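Local coordinates for Alr4995 protein (Nostoc sp., PDB 6LRF), which probably hydrolyses arginine as a dihydrolase of the guanidino-group modifying enzyme superfamily and also serves as an ornithine cyclodeaminase, making it bifunctional, at residues R4-M9 and I53-T58; G73-D78 and L265-T270; E39-L44 and T253-A258; N219-E224 and G260-L265. One frame throughout, in Å; residues are numbered along the deposited sequence.

Contact 1. Residues R4-M9 and I53-T58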
loop_
_atom_site.group_PDB
_atom_site.type_symbol
_atom_site.label_atom_id
_atom_site.label_comp_id
_atom_site.label_asym_id
_atom_site.label_seq_id
_atom_site.Cartn_x
_atom_site.Cartn_y
_atom_site.Cartn_z
ATOM N N ARG B 4 12.986 32.120 -58.053
ATOM C CA ARG B 4 14.432 31.879 -57.967
ATOM C C ARG B 4 14.944 31.768 -56.522
ATOM O O ARG B 4 15.833 32.523 -56.098
ATOM C CB ARG B 4 15.201 32.990 -58.690
ATOM C CG ARG B 4 14.831 33.145 -60.159
ATOM C CD ARG B 4 16.033 33.603 -60.995
ATOM N NE ARG B 4 16.534 34.923 -60.607
ATOM C CZ ARG B 4 17.712 35.138 -60.030
ATOM N NH1 ARG B 4 18.071 36.376 -59.720
ATOM N NH2 ARG B 4 18.536 34.121 -59.773
ATOM N N ILE B 5 14.406 30.803 -55.784
ATOM C CA ILE B 5 14.732 30.616 -54.368
ATOM C C ILE B 5 16.128 30.009 -54.161
ATOM O O ILE B 5 16.515 29.080 -54.866
ATOM C CB ILE B 5 13.665 29.719 -53.682
ATOM C CG1 ILE B 5 12.274 30.350 -53.831
ATOM C CG2 ILE B 5 13.993 29.500 -52.212
ATOM C CD1 ILE B 5 11.142 29.491 -53.296
ATOM N N ARG B 6 16.879 30.546 -53.198
ATOM C CA ARG B 6 18.215 30.037 -52.882
ATOM C C ARG B 6 18.267 29.365 -51.507
ATOM O O ARG B 6 17.721 29.883 -50.534
ATOM C CB ARG B 6 19.253 31.167 -52.918
ATOM C CG ARG B 6 19.181 32.069 -54.144
ATOM C CD ARG B 6 20.258 33.158 -54.084
ATOM N NE ARG B 6 21.608 32.639 -54.297
ATOM C CZ ARG B 6 22.214 32.601 -55.483
ATOM N NH1 ARG B 6 21.583 33.038 -56.577
ATOM N NH2 ARG B 6 23.449 32.118 -55.576
ATOM N N PHE B 7 18.945 28.225 -51.438
ATOM C CA PHE B 7 19.238 27.540 -50.179
ATOM C C PHE B 7 20.734 27.437 -49.989
ATOM O O PHE B 7 21.473 27.261 -50.955
ATOM C CB PHE B 7 18.640 26.135 -50.144
ATOM C CG PHE B 7 17.149 26.115 -50.075
ATOM C CD1 PHE B 7 16.501 26.047 -48.844
ATOM C CD2 PHE B 7 16.390 26.166 -51.238
ATOM C CE1 PHE B 7 15.114 26.032 -48.767
ATOM C CE2 PHE B 7 14.997 26.147 -51.179
ATOM C CZ PHE B 7 14.355 26.078 -49.936
ATOM N N LEU B 8 21.174 27.545 -48.742
ATOM C CA LEU B 8 22.573 27.351 -48.401
ATOM C C LEU B 8 22.781 25.954 -47.842
ATOM O O LEU B 8 22.035 25.538 -46.953
ATOM C CB LEU B 8 23.004 28.381 -47.379
ATOM C CG LEU B 8 24.426 28.259 -46.882
ATOM C CD1 LEU B 8 25.362 28.518 -48.049
ATOM C CD2 LEU B 8 24.613 29.258 -45.783
HETATM N N MSE B 9 23.773 25.229 -48.357
HETATM C CA MSE B 9 24.131 23.920 -47.806
HETATM C C MSE B 9 25.630 23.813 -47.583
HETATM O O MSE B 9 26.375 24.750 -47.837
HETATM C CB MSE B 9 23.665 22.788 -48.720
HETATM C CG MSE B 9 22.165 22.741 -48.891
HETATM SE SE MSE B 9 21.498 21.202 -49.930
HETATM C CE MSE B 9 22.056 19.729 -48.746
ATOM N N ILE B 53 17.912 27.106 -56.342
ATOM C CA ILE B 53 19.336 27.409 -56.399
ATOM C C ILE B 53 19.996 27.008 -55.087
ATOM O O ILE B 53 19.445 27.273 -54.015
ATOM C CB ILE B 53 19.577 28.922 -56.651
ATOM C CG1 ILE B 53 18.854 29.390 -57.921
ATOM C CG2 ILE B 53 21.068 29.246 -56.705
ATOM C CD1 ILE B 53 18.798 30.932 -58.068
ATOM N N VAL B 54 21.169 26.387 -55.146
ATOM C CA VAL B 54 21.849 26.004 -53.912
ATOM C C VAL B 54 23.269 26.546 -53.861
ATOM O O VAL B 54 24.102 26.191 -54.685
ATOM C CB VAL B 54 21.891 24.458 -53.724
ATOM C CG1 VAL B 54 22.670 24.082 -52.464
ATOM C CG2 VAL B 54 20.482 23.872 -53.690
ATOM N N ASP B 55 23.534 27.420 -52.895
ATOM C CA ASP B 55 24.888 27.852 -52.603
ATOM C C ASP B 55 25.503 26.914 -51.589
ATOM O O ASP B 55 24.792 26.236 -50.847
ATOM C CB ASP B 55 24.914 29.280 -52.061
ATOM C CG ASP B 55 24.456 30.306 -53.083
ATOM O OD1 ASP B 55 24.693 30.103 -54.301
ATOM O OD2 ASP B 55 23.861 31.321 -52.660
ATOM N N LEU B 56 26.829 26.889 -51.549
ATOM C CA LEU B 56 27.547 26.014 -50.642
ATOM C C LEU B 56 28.547 26.807 -49.820
ATOM O O LEU B 56 29.175 27.722 -50.340
ATOM C CB LEU B 56 28.265 24.908 -51.418
ATOM C CG LEU B 56 27.419 24.003 -52.322
ATOM C CD1 LEU B 56 28.330 23.020 -53.042
ATOM C CD2 LEU B 56 26.360 23.245 -51.525
ATOM N N VAL B 57 28.662 26.467 -48.531
ATOM C CA VAL B 57 29.732 26.947 -47.656
ATOM C C VAL B 57 30.940 26.056 -47.877
ATOM O O VAL B 57 30.774 24.875 -48.157
ATOM C CB VAL B 57 29.353 26.875 -46.143
ATOM C CG1 VAL B 57 30.470 27.455 -45.265
ATOM C CG2 VAL B 57 28.026 27.559 -45.863
ATOM N N THR B 58 32.148 26.592 -47.737
ATOM C CA THR B 58 33.342 25.755 -47.821
ATOM C C THR B 58 33.549 24.953 -46.540
ATOM O O THR B 58 33.803 25.535 -45.481
ATOM C CB THR B 58 34.593 26.587 -48.078
ATOM O OG1 THR B 58 34.421 27.333 -49.286
ATOM C CG2 THR B 58 35.796 25.683 -48.201
#
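A beta-alpha-beta crossover closes here: strands 6-9 and 53-56 lie side by side and parallel, their axes 4.5 Å apart and 31° from alignment, and helix 34-49 joins them. Five main-chain bonds zip the pair together; Phe7 N to Ile53 O, 2.8 Å, is nearly straight at 164°. On the face that carries Arg6, Ile53 and Asp55 a salt bridge spans the two strands. Arg6 sets CG anti to its carbonyl carbon and bends at chi3, so NE and NH2 meet the carboxylate side-on. NH2 takes the syn lone pair of Asp55 OD1 at 2.7 Å, while NE reaches Asp55 OD2 at 3.1 Å from above the carboxylate plane, the guanidinium and carboxylate planes being 39° apart. Ile53 CG2 sits over the centre of one guanidinium face. An alanine in place of Arg6 would remove the guanidinium and would probably leave Asp55 without this double grip and Ile53 less covered. The crossover helix packs on the opposite face, where Met9, modelled as selenomethionine, crosses Val54 obliquely with CG 3.8 Å from Val54 CG1. Beyond Asp55, Leu8 CD1 touches Val57 CG2 at 3.6 Å, with Trp100 packed against Leu8.

Contact 2. Residues G73-D78 and L265-T270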
loop_
_atom_site.group_PDB
_atom_site.type_symbol
_atom_site.label_atom_id
_atom_site.label_comp_id
_atom_site.label_asym_id
_atom_site.label_seq_id
_atom_site.Cartn_x
_atom_site.Cartn_y
_atom_site.Cartn_z
ATOM N N GLY B 73 22.387 30.833 -38.928
ATOM C CA GLY B 73 21.775 32.044 -38.440
ATOM C C GLY B 73 20.364 32.121 -38.993
ATOM O O GLY B 73 19.865 31.171 -39.586
ATOM N N LEU B 74 19.732 33.269 -38.819
ATOM C CA LEU B 74 18.342 33.444 -39.193
ATOM C C LEU B 74 18.240 34.572 -40.198
ATOM O O LEU B 74 18.687 35.683 -39.927
ATOM C CB LEU B 74 17.498 33.756 -37.952
ATOM C CG LEU B 74 16.087 34.257 -38.259
ATOM C CD1 LEU B 74 15.282 33.164 -38.912
ATOM C CD2 LEU B 74 15.436 34.721 -36.985
ATOM N N VAL B 75 17.640 34.297 -41.347
ATOM C CA VAL B 75 17.627 35.260 -42.436
ATOM C C VAL B 75 16.234 35.843 -42.672
ATOM O O VAL B 75 15.259 35.105 -42.782
ATOM C CB VAL B 75 18.127 34.603 -43.745
ATOM C CG1 VAL B 75 17.886 35.531 -44.942
ATOM C CG2 VAL B 75 19.596 34.228 -43.621
ATOM N N LEU B 76 16.136 37.166 -42.763
ATOM C CA LEU B 76 14.910 37.803 -43.257
ATOM C C LEU B 76 15.277 39.007 -44.124
ATOM O O LEU B 76 15.899 39.945 -43.633
ATOM C CB LEU B 76 14.007 38.253 -42.102
ATOM C CG LEU B 76 12.669 38.863 -42.549
ATOM C CD1 LEU B 76 11.848 37.871 -43.371
ATOM C CD2 LEU B 76 11.866 39.395 -41.376
ATOM N N GLY B 77 14.879 38.992 -45.395
ATOM C CA GLY B 77 15.244 40.068 -46.305
ATOM C C GLY B 77 16.757 40.146 -46.466
ATOM O O GLY B 77 17.421 39.141 -46.739
ATOM N N ASP B 78 17.310 41.332 -46.267
ATOM C CA ASP B 78 18.761 41.512 -46.367
ATOM C C ASP B 78 19.448 41.410 -44.993
ATOM O O ASP B 78 20.649 41.640 -44.883
ATOM C CB ASP B 78 19.095 42.865 -47.020
ATOM C CG ASP B 78 18.518 43.010 -48.449
ATOM O OD1 ASP B 78 18.226 44.160 -48.840
ATOM O OD2 ASP B 78 18.359 41.997 -49.181
ATOM N N LEU B 265 19.917 20.459 -42.770
ATOM C CA LEU B 265 21.010 20.492 -43.737
ATOM C C LEU B 265 20.908 21.675 -44.714
ATOM O O LEU B 265 21.787 21.866 -45.556
ATOM C CB LEU B 265 21.044 19.165 -44.507
ATOM C CG LEU B 265 21.568 17.983 -43.678
ATOM C CD1 LEU B 265 21.331 16.645 -44.390
ATOM C CD2 LEU B 265 23.044 18.180 -43.346
ATOM N N THR B 266 19.844 22.467 -44.575
ATOM C CA THR B 266 19.541 23.568 -45.486
ATOM C C THR B 266 19.238 24.869 -44.737
ATOM O O THR B 266 18.750 24.856 -43.607
ATOM C CB THR B 266 18.306 23.265 -46.395
ATOM O OG1 THR B 266 17.098 23.318 -45.614
ATOM C CG2 THR B 266 18.420 21.903 -47.079
ATOM N N LEU B 267 19.504 25.993 -45.390
ATOM C CA LEU B 267 19.061 27.288 -44.900
ATOM C C LEU B 267 18.500 28.082 -46.076
ATOM O O LEU B 267 19.199 28.308 -47.068
ATOM C CB LEU B 267 20.215 28.028 -44.229
ATOM C CG LEU B 267 19.933 29.439 -43.721
ATOM C CD1 LEU B 267 18.881 29.434 -42.622
ATOM C CD2 LEU B 267 21.212 30.071 -43.235
ATOM N N ARG B 268 17.236 28.478 -45.992
ATOM C CA ARG B 268 16.653 29.315 -47.034
ATOM C C ARG B 268 17.154 30.754 -46.887
ATOM O O ARG B 268 16.886 31.413 -45.882
ATOM C CB ARG B 268 15.126 29.264 -46.973
ATOM C CG ARG B 268 14.431 30.211 -47.937
ATOM C CD ARG B 268 13.013 29.750 -48.256
ATOM N NE ARG B 268 12.316 30.713 -49.113
ATOM C CZ ARG B 268 11.255 30.414 -49.855
ATOM N NH1 ARG B 268 10.774 29.178 -49.847
ATOM N NH2 ARG B 268 10.685 31.343 -50.612
ATOM N N VAL B 269 17.900 31.244 -47.872
ATOM C CA VAL B 269 18.493 32.569 -47.730
ATOM C C VAL B 269 17.711 33.620 -48.540
ATOM O O VAL B 269 18.047 34.810 -48.532
ATOM C CB VAL B 269 19.968 32.551 -48.144
ATOM C CG1 VAL B 269 20.780 31.844 -47.092
ATOM C CG2 VAL B 269 20.130 31.848 -49.500
ATOM N N THR B 270 16.655 33.157 -49.208
ATOM C CA THR B 270 15.698 34.006 -49.927
ATOM C C THR B 270 14.384 34.112 -49.165
ATOM O O THR B 270 13.460 33.330 -49.390
ATOM C CB THR B 270 15.403 33.454 -51.350
ATOM O OG1 THR B 270 16.602 33.492 -52.121
ATOM C CG2 THR B 270 14.339 34.287 -52.065
HETATM O O HOH W 1 16.510 37.176 -47.986
#
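Strand 73-76 and the short strand 267-268 approach without pairing: the nearest CA atoms, those of Val75 and Val269, are 6.0 Å apart, wider than bridge partners, and the two backbones share no direct hydrogen bond. Side chains fill the interval. Val75 points toward the other segment with CG1 anti to its backbone N (chi1 170°), which brings CG1 to 3.7 Å from Val269 O and leaves CB 4.0 Å from Arg268 O. Leu267 answers from its own strand; CG anti to N carries CD1 to 3.6 Å from Gly73 O, alongside the glycine backbone. Each strand is hydrogen-bonded into a different sheet, 73-76 beside strand 79-82 and 267-268 beside strand 6-9, so this is packing between two small sheets of a domain that probably has the alpha/beta propeller fold, as in the guanidino-group modifying enzyme (GME) superfamily, and Phe101 of helix 93-103 touches both Val75 and Leu267. At the polar end one water bridges the segments, donating to Gly77 O at a short 2.5 Å and to Val269 O at 2.9 Å; Val269 O is also bonded to Tyr106 OH, so two partners grip this buried residue's carbonyl. The Arg268 chain is extended, and the backbone beyond it comes round so that NE donates to Thr270 O at 2.9 Å and 172°, the oxygen lying in the guanidinium plane although the donor stands above the carbonyl plane.

Contact 3. Residues E39-L44 and T253-A258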
loop_
_atom_site.group_PDB
_atom_site.type_symbol
_atom_site.label_atom_id
_atom_site.label_comp_id
_atom_site.label_asym_id
_atom_site.label_seq_id
_atom_site.Cartn_x
_atom_site.Cartn_y
_atom_site.Cartn_z
ATOM N N GLU B 39 26.678 10.084 -49.954
ATOM C CA GLU B 39 25.674 9.575 -50.870
ATOM C C GLU B 39 24.283 10.116 -50.559
ATOM O O GLU B 39 23.542 10.492 -51.466
ATOM C CB GLU B 39 25.667 8.046 -50.832
ATOM C CG GLU B 39 24.638 7.394 -51.733
ATOM C CD GLU B 39 25.004 5.962 -52.077
ATOM O OE1 GLU B 39 25.536 5.253 -51.190
ATOM O OE2 GLU B 39 24.765 5.548 -53.232
ATOM N N GLN B 40 23.928 10.144 -49.277
ATOM C CA GLN B 40 22.611 10.632 -48.857
ATOM C C GLN B 40 22.511 12.151 -49.021
ATOM O O GLN B 40 21.483 12.666 -49.479
ATOM C CB GLN B 40 22.324 10.242 -47.406
ATOM C CG GLN B 40 22.086 8.758 -47.169
ATOM C CD GLN B 40 21.935 8.433 -45.685
ATOM O OE1 GLN B 40 22.274 9.246 -44.830
ATOM N NE2 GLN B 40 21.428 7.244 -45.378
ATOM N N TRP B 41 23.582 12.851 -48.643
ATOM C CA TRP B 41 23.664 14.298 -48.815
ATOM C C TRP B 41 23.454 14.682 -50.274
ATOM O O TRP B 41 22.650 15.568 -50.580
ATOM C CB TRP B 41 25.012 14.835 -48.325
ATOM C CG TRP B 41 25.071 16.340 -48.292
ATOM C CD1 TRP B 41 24.751 17.148 -47.239
ATOM C CD2 TRP B 41 25.461 17.212 -49.359
ATOM N NE1 TRP B 41 24.921 18.469 -47.582
ATOM C CE2 TRP B 41 25.360 18.536 -48.878
ATOM C CE3 TRP B 41 25.886 17.004 -50.678
ATOM C CZ2 TRP B 41 25.669 19.648 -49.666
ATOM C CZ3 TRP B 41 26.193 18.114 -51.464
ATOM C CH2 TRP B 41 26.082 19.419 -50.952
ATOM N N GLN B 42 24.173 14.002 -51.170
ATOM C CA GLN B 42 24.064 14.265 -52.604
ATOM C C GLN B 42 22.627 14.085 -53.076
ATOM O O GLN B 42 22.135 14.860 -53.890
ATOM C CB GLN B 42 25.009 13.354 -53.399
ATOM C CG GLN B 42 26.475 13.752 -53.295
ATOM C CD GLN B 42 26.801 15.004 -54.095
ATOM O OE1 GLN B 42 26.108 15.336 -55.062
ATOM N NE2 GLN B 42 27.865 15.703 -53.698
ATOM N N GLY B 43 21.954 13.073 -52.547
ATOM C CA GLY B 43 20.561 12.848 -52.886
ATOM C C GLY B 43 19.694 14.058 -52.589
ATOM O O GLY B 43 18.883 14.476 -53.422
ATOM N N LEU B 44 19.870 14.621 -51.394
ATOM C CA LEU B 44 19.167 15.845 -50.995
ATOM C C LEU B 44 19.561 17.020 -51.893
ATOM O O LEU B 44 18.708 17.728 -52.454
ATOM C CB LEU B 44 19.473 16.178 -49.533
ATOM C CG LEU B 44 18.864 17.479 -49.023
ATOM C CD1 LEU B 44 17.354 17.460 -49.220
ATOM C CD2 LEU B 44 19.228 17.667 -47.559
ATOM N N THR B 253 19.517 8.867 -43.033
ATOM C CA THR B 253 19.742 8.186 -41.754
ATOM C C THR B 253 21.121 8.460 -41.154
ATOM O O THR B 253 21.285 8.438 -39.936
ATOM C CB THR B 253 19.562 6.650 -41.894
ATOM O OG1 THR B 253 20.509 6.131 -42.842
ATOM C CG2 THR B 253 18.134 6.308 -42.346
ATOM N N GLU B 254 22.108 8.726 -42.004
ATOM C CA GLU B 254 23.463 8.995 -41.522
ATOM C C GLU B 254 23.550 10.339 -40.798
ATOM O O GLU B 254 24.470 10.581 -40.015
ATOM C CB GLU B 254 24.460 8.963 -42.685
ATOM C CG GLU B 254 25.844 8.480 -42.300
ATOM C CD GLU B 254 25.832 7.069 -41.721
ATOM O OE1 GLU B 254 24.926 6.274 -42.071
ATOM O OE2 GLU B 254 26.733 6.757 -40.910
ATOM N N PHE B 255 22.595 11.224 -41.061
ATOM C CA PHE B 255 22.620 12.516 -40.393
ATOM C C PHE B 255 21.681 12.495 -39.202
ATOM O O PHE B 255 21.843 13.291 -38.271
ATOM C CB PHE B 255 22.275 13.644 -41.368
ATOM C CG PHE B 255 23.323 13.853 -42.415
ATOM C CD1 PHE B 255 24.482 14.562 -42.120
ATOM C CD2 PHE B 255 23.176 13.304 -43.684
ATOM C CE1 PHE B 255 25.472 14.743 -43.088
ATOM C CE2 PHE B 255 24.162 13.478 -44.649
ATOM C CZ PHE B 255 25.310 14.201 -44.347
ATOM N N LEU B 256 20.728 11.561 -39.211
ATOM C CA LEU B 256 19.880 11.351 -38.037
ATOM C C LEU B 256 20.739 10.915 -36.856
ATOM O O LEU B 256 20.326 11.047 -35.712
ATOM C CB LEU B 256 18.784 10.315 -38.307
ATOM C CG LEU B 256 17.351 10.833 -38.485
ATOM C CD1 LEU B 256 17.155 11.432 -39.867
ATOM C CD2 LEU B 256 16.303 9.746 -38.209
ATOM N N LYS B 257 21.942 10.410 -37.145
ATOM C CA LYS B 257 22.906 10.007 -36.113
ATOM C C LYS B 257 23.493 11.184 -35.341
ATOM O O LYS B 257 23.916 11.021 -34.190
ATOM C CB LYS B 257 24.054 9.207 -36.729
ATOM C CG LYS B 257 23.650 7.884 -37.357
ATOM C CD LYS B 257 24.881 7.162 -37.880
ATOM C CE LYS B 257 24.538 5.802 -38.459
ATOM N NZ LYS B 257 25.771 5.013 -38.747
ATOM N N ALA B 258 23.541 12.358 -35.973
ATOM C CA ALA B 258 24.012 13.565 -35.295
ATOM C C ALA B 258 22.840 14.426 -34.826
ATOM O O ALA B 258 23.036 15.488 -34.244
ATOM C CB ALA B 258 24.924 14.367 -36.201
#
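In the GME-type alpha/beta propeller domain, within segments 39-44 and 253-258, the polar grip on the start of the short, irregular helix 253-256 comes from the amide of Gln40 on helix 34-49. This is the tight part of the contact. Gln40 places CG anti to its carbonyl carbon and runs extended beyond it, meeting Thr253 and Glu254 at about a right angle; both polar atoms of its amide are bonded. OE1 accepts from Glu254 N at 2.9 Å, in the carbonyl plane and on a lone pair, with an N-H...O angle of 154°. NE2 donates one N-H to Thr253 OG1, also at 2.9 Å and close to the amide plane. An acceptor role on one side and a donor role on the other fix which way round the amide sits. Packing is close as well: Gln40 OE1 is only 3.1 Å from Glu254 CB. Thr253 turns OG1 into the crowded position between its backbone N and carbonyl carbon (chi1 61°), which brings it in front of NE2.

Looser, and purely apolar, is the approach of Trp41 and Phe255, whose side chains cross obliquely without stacking on each other; Trp41 stacks instead with Tyr45, and the Phe255 ring meets Tyr15. Buried Glu254 bends at chi2; OE1 pairs with Arg36, and OE2 with Ser33 N and with Lys257 NZ at 2.9 Å, Lys257 itself being partly exposed to solvent. Between the two aromatic residues, the nearest approach is Trp41 CB to Phe255 CE2, 4.0 Å.

Contact 4. Residues N219-E224 and G260-L265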
loop_
_atom_site.group_PDB
_atom_site.type_symbol
_atom_site.label_atom_id
_atom_site.label_comp_id
_atom_site.label_asym_id
_atom_site.label_seq_id
_atom_site.Cartn_x
_atom_site.Cartn_y
_atom_site.Cartn_z
ATOM N N ASN B 219 11.254 17.947 -39.791
ATOM C CA ASN B 219 12.497 18.467 -40.355
ATOM C C ASN B 219 12.461 18.403 -41.885
ATOM O O ASN B 219 13.248 17.710 -42.526
ATOM C CB ASN B 219 13.682 17.685 -39.804
ATOM C CG ASN B 219 14.917 18.528 -39.665
ATOM O OD1 ASN B 219 15.941 18.262 -40.314
ATOM N ND2 ASN B 219 14.839 19.562 -38.820
ATOM N N THR B 220 11.542 19.177 -42.447
ATOM C CA THR B 220 11.161 19.089 -43.840
ATOM C C THR B 220 11.476 20.369 -44.594
ATOM O O THR B 220 11.223 21.473 -44.090
ATOM C CB THR B 220 9.660 18.797 -43.955
ATOM O OG1 THR B 220 9.440 17.401 -43.738
ATOM C CG2 THR B 220 9.120 19.196 -45.323
ATOM N N VAL B 221 12.038 20.219 -45.792
ATOM C CA VAL B 221 12.254 21.349 -46.688
ATOM C C VAL B 221 11.013 21.560 -47.545
ATOM O O VAL B 221 10.490 20.621 -48.146
ATOM C CB VAL B 221 13.490 21.134 -47.568
ATOM C CG1 VAL B 221 13.717 22.333 -48.469
ATOM C CG2 VAL B 221 14.709 20.903 -46.690
ATOM N N ASN B 222 10.524 22.795 -47.563
ATOM C CA ASN B 222 9.339 23.151 -48.322
ATOM C C ASN B 222 9.728 24.043 -49.484
ATOM O O ASN B 222 10.268 25.133 -49.274
ATOM C CB ASN B 222 8.315 23.858 -47.423
ATOM C CG ASN B 222 6.983 24.117 -48.121
ATOM O OD1 ASN B 222 6.317 25.127 -47.860
ATOM N ND2 ASN B 222 6.583 23.200 -49.003
ATOM N N VAL B 223 9.488 23.568 -50.703
ATOM C CA VAL B 223 9.647 24.396 -51.893
ATOM C C VAL B 223 8.289 24.503 -52.593
ATOM O O VAL B 223 7.878 23.598 -53.322
ATOM C CB VAL B 223 10.713 23.831 -52.845
ATOM C CG1 VAL B 223 11.292 24.947 -53.701
ATOM C CG2 VAL B 223 11.828 23.172 -52.051
ATOM N N GLU B 224 7.606 25.618 -52.347
ATOM C CA GLU B 224 6.177 25.810 -52.652
ATOM C C GLU B 224 5.345 24.572 -52.318
ATOM O O GLU B 224 4.992 24.362 -51.161
ATOM C CB GLU B 224 5.966 26.216 -54.120
ATOM C CG GLU B 224 4.479 26.439 -54.560
ATOM C CD GLU B 224 3.549 26.985 -53.454
ATOM O OE1 GLU B 224 3.894 28.014 -52.824
ATOM O OE2 GLU B 224 2.454 26.402 -53.230
ATOM N N GLY B 260 20.131 15.497 -36.898
ATOM C CA GLY B 260 19.574 16.376 -37.917
ATOM C C GLY B 260 19.120 15.656 -39.174
ATOM O O GLY B 260 19.519 14.526 -39.424
ATOM N N ALA B 261 18.264 16.298 -39.962
ATOM C CA ALA B 261 17.828 15.709 -41.230
ATOM C C ALA B 261 17.739 16.777 -42.320
ATOM O O ALA B 261 18.582 17.676 -42.385
ATOM C CB ALA B 261 16.484 14.991 -41.070
ATOM N N ALA B 262 16.718 16.680 -43.166
ATOM C CA ALA B 262 16.639 17.513 -44.368
ATOM C C ALA B 262 16.682 19.011 -44.050
ATOM O O ALA B 262 17.585 19.712 -44.499
ATOM C CB ALA B 262 15.388 17.175 -45.157
ATOM N N LYS B 263 15.723 19.493 -43.266
ATOM C CA LYS B 263 15.644 20.915 -42.953
ATOM C C LYS B 263 16.928 21.415 -42.266
ATOM O O LYS B 263 17.359 22.542 -42.511
ATOM C CB LYS B 263 14.411 21.187 -42.076
ATOM C CG LYS B 263 14.186 22.643 -41.657
ATOM C CD LYS B 263 13.676 23.513 -42.805
ATOM C CE LYS B 263 12.781 24.644 -42.289
ATOM N NZ LYS B 263 11.355 24.223 -42.211
ATOM N N CYS B 264 17.542 20.577 -41.424
ATOM C CA CYS B 264 18.762 20.954 -40.705
ATOM C C CYS B 264 19.925 21.186 -41.654
ATOM O O CYS B 264 20.808 21.995 -41.377
ATOM C CB CYS B 264 19.161 19.877 -39.688
ATOM S SG CYS B 264 18.231 19.904 -38.138
ATOM N N LEU B 265 19.917 20.459 -42.770
ATOM C CA LEU B 265 21.010 20.492 -43.737
ATOM C C LEU B 265 20.908 21.675 -44.714
ATOM O O LEU B 265 21.787 21.866 -45.556
ATOM C CB LEU B 265 21.044 19.165 -44.507
ATOM C CG LEU B 265 21.568 17.983 -43.678
ATOM C CD1 LEU B 265 21.331 16.645 -44.390
ATOM C CD2 LEU B 265 23.044 18.180 -43.346
#
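The residues leading into strand 221-223 run up against a turn whose residues 262-264 have helical backbone angles, and the CA atoms of Asn219 and Lys263 come within 4.8 Å. One main-chain bond joins them, Lys263 N to Asn219 O at 3.1 Å; its N-H...O angle is 164°, yet the donor stands 72° out of the carbonyl plane, so the turn sits on the flat of the peptide group instead of extending a sheet. The Asn219 side chain carries most of the remaining contact. Its OD1 accepts from Cys264 N at 3.0 Å, from above the carboxamide plane by 34°, and receives a weak second bond from Ala261 N, so the two donors bracket the turn. On the other branch ND2 is bonded to Asp170 O, which fixes the rotation of the amide, and also lies 3.5 Å from Cys264 SG. Lys263 CB presses on the same group, 3.6 Å from Asn219 CG, before the chain bends repeatedly and brings NZ back to Thr220 O in a weak bond of 3.3 Å. Further along, Val221 CG2 meets Ala262 CB at 4.1 Å. An alanine here in place of Asn219 would lose the carboxamide and would probably loosen the turn, since the bonds to Cys264 N, Ala261 N and Asp170 O would all go. GME hydrolases use a nucleophilic cysteine near the end of the catalytic domain; the place of Cys264 in the sequence is consistent with that role, and this turn would then be the loop that carries it.

How the contacts relate
All four contacts lie on the same side of the chain's centre, within the GME-type domain, probably an alpha/beta propeller. Contacts 1 and 2 have centres about 10 Å apart and share a sheet, in which strand 6-9 lies between strands 53-56 and 267-268. Contact 3 uses the helix that links the two strands of contact 1, about 17 Å away between centres. Along the chain contacts 1 and 3 cross, while contact 4 is nested inside the loop closed by contact 2, sharing Leu265 with it. The 253-270 region thus runs from short helix through turn to strand, touching helix 34-49, strand 221-223 and strand 6-9 in succession, which ties the turn bearing Cys264 to several parts of the domain.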